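Carboxylesterase (PDB 3WJ2) probably hydrolyses carboxylic esters, as an alpha/beta-hydrolase-fold carboxylesterase from the archaeon Ferroplasma acidiphilum. Local coordinates at residues F134-I137 with D143-I146. Residues are numbered along the deposited sequence; the frame is centred on the assembly and turned at random.
Sequences FHYI and DFGI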
loop_
_atom_site.group_PDB
_atom_site.type_symbol
_atom_site.label_atom_id
_atom_site.label_comp_id
_atom_site.label_asym_id
_atom_site.label_seq_id
_atom_site.Cartn_x
_atom_site.Cartn_y
_atom_site.Cartn_z
ATOM N N PHE B 134 -31.182 -19.560 8.831
ATOM C CA PHE B 134 -30.823 -20.233 7.617
ATOM C C PHE B 134 -31.391 -21.663 7.675
ATOM O O PHE B 134 -32.005 -22.089 6.711
ATOM C CB PHE B 134 -29.268 -20.211 7.427
ATOM C CG PHE B 134 -28.845 -21.204 6.364
ATOM C CD1 PHE B 134 -29.200 -20.993 5.025
ATOM C CD2 PHE B 134 -28.245 -22.434 6.739
ATOM C CE1 PHE B 134 -28.899 -21.962 4.017
ATOM C CE2 PHE B 134 -27.976 -23.381 5.717
ATOM C CZ PHE B 134 -28.339 -23.149 4.404
ATOM N N HIS B 135 -31.122 -22.313 8.803
ATOM C CA HIS B 135 -31.588 -23.717 8.859
ATOM C C HIS B 135 -33.079 -23.799 8.908
ATOM O O HIS B 135 -33.679 -24.733 8.289
ATOM C CB HIS B 135 -30.882 -24.462 9.998
ATOM C CG HIS B 135 -29.474 -24.843 9.665
ATOM N ND1 HIS B 135 -29.146 -25.803 8.721
ATOM C CD2 HIS B 135 -28.306 -24.279 10.051
ATOM C CE1 HIS B 135 -27.827 -25.870 8.623
ATOM N NE2 HIS B 135 -27.288 -24.969 9.437
ATOM N N TYR B 136 -33.741 -22.862 9.563
ATOM C CA TYR B 136 -35.231 -22.856 9.590
ATOM C C TYR B 136 -35.812 -22.718 8.193
ATOM O O TYR B 136 -36.719 -23.521 7.792
ATOM C CB TYR B 136 -35.682 -21.747 10.512
ATOM C CG TYR B 136 -37.190 -21.569 10.701
ATOM C CD1 TYR B 136 -37.810 -21.897 11.877
ATOM C CD2 TYR B 136 -37.904 -20.854 9.747
ATOM C CE1 TYR B 136 -39.185 -21.600 12.049
ATOM C CE2 TYR B 136 -39.239 -20.553 9.910
ATOM C CZ TYR B 136 -39.872 -20.935 11.072
ATOM O OH TYR B 136 -41.249 -20.564 11.242
ATOM N N ILE B 137 -35.343 -21.715 7.444
ATOM C CA ILE B 137 -35.852 -21.528 6.102
ATOM C C ILE B 137 -35.475 -22.656 5.177
ATOM O O ILE B 137 -36.300 -23.071 4.333
ATOM C CB ILE B 137 -35.463 -20.135 5.544
ATOM C CG1 ILE B 137 -36.128 -19.101 6.449
ATOM C CG2 ILE B 137 -36.014 -19.966 4.105
ATOM C CD1 ILE B 137 -35.451 -17.669 6.397
ATOM N N ASP B 143 -42.557 -23.674 2.363
ATOM C CA ASP B 143 -43.473 -22.665 2.950
ATOM C C ASP B 143 -43.225 -21.241 2.484
ATOM O O ASP B 143 -44.122 -20.393 2.516
ATOM C CB ASP B 143 -43.456 -22.707 4.475
ATOM C CG ASP B 143 -43.772 -24.081 5.024
ATOM O OD1 ASP B 143 -44.422 -24.925 4.343
ATOM O OD2 ASP B 143 -43.341 -24.326 6.155
ATOM N N PHE B 144 -41.983 -20.975 2.082
ATOM C CA PHE B 144 -41.610 -19.703 1.497
ATOM C C PHE B 144 -41.614 -19.718 -0.028
ATOM O O PHE B 144 -41.235 -18.702 -0.655
ATOM C CB PHE B 144 -40.209 -19.272 2.004
ATOM C CG PHE B 144 -40.154 -19.076 3.508
ATOM C CD1 PHE B 144 -40.308 -17.806 4.080
ATOM C CD2 PHE B 144 -39.986 -20.174 4.342
ATOM C CE1 PHE B 144 -40.267 -17.652 5.452
ATOM C CE2 PHE B 144 -39.958 -20.059 5.683
ATOM C CZ PHE B 144 -40.124 -18.806 6.291
ATOM N N GLY B 145 -42.088 -20.816 -0.621
ATOM C CA GLY B 145 -42.142 -20.917 -2.101
ATOM C C GLY B 145 -40.780 -21.023 -2.768
ATOM O O GLY B 145 -40.608 -20.670 -3.937
ATOM N N ILE B 146 -39.832 -21.583 -2.032
ATOM C CA ILE B 146 -38.500 -21.774 -2.526
ATOM C C ILE B 146 -38.403 -23.209 -2.979
ATOM O O ILE B 146 -38.419 -24.114 -2.142
ATOM C CB ILE B 146 -37.413 -21.461 -1.419
ATOM C CG1 ILE B 146 -37.565 -20.021 -0.956
ATOM C CG2 ILE B 146 -36.001 -21.830 -1.935
ATOM C CD1 ILE B 146 -36.912 -19.740 0.475
#
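Ile137, near the end of helix 125-139, lies against one face of the Phe144 ring, which reaches back from the loop after the helix. Its CG2 methyl sits 4.0 Å above the ring plane, shifted toward the rim on the CD2 side, while its CG1 comes within 4.0 Å of Phe144 CE2 and CZ. The two branches together cover that one face, CG2 near CD2 and CG1 toward CE2 and CZ, in apolar packing. With CG1 beside its own backbone N (chi1 -62°), Ile137 keeps CG2 anti to that N, and this methyl also meets Ile146 CD1 at 3.7 Å. Phe144 turns CG away from its carbonyl carbon (chi1 -61°), which brings the ring against the helix. At the ring's far end, Phe144 CZ approaches Tyr136 CE2 to 4.1 Å; each of these two carbons lies near the plane of the other ring, so the rings meet edge to edge with their planes steeply inclined, not stacked. No hydrogen bond joins the two segments, and cohesion between them rests on apolar packing. Shortening Ile137 to an alanine removes CG1, CG2 and CD1, which would probably open a gap against the Phe144 face and leave Ile146 CD1 without its neighbour on the helix. Phe144 continues onto Tyr56 and Ile58 of strand 52-60, whereas Ile137 and Ile146 rest on strands 78-82 and 109-113. This is plain apolar packing of a helix against the loop that follows it, within the alpha/beta hydrolase fold: helix 125-139 packs on the central sheet, and the chain then passes beside the end of the helix before entering strand 150-155.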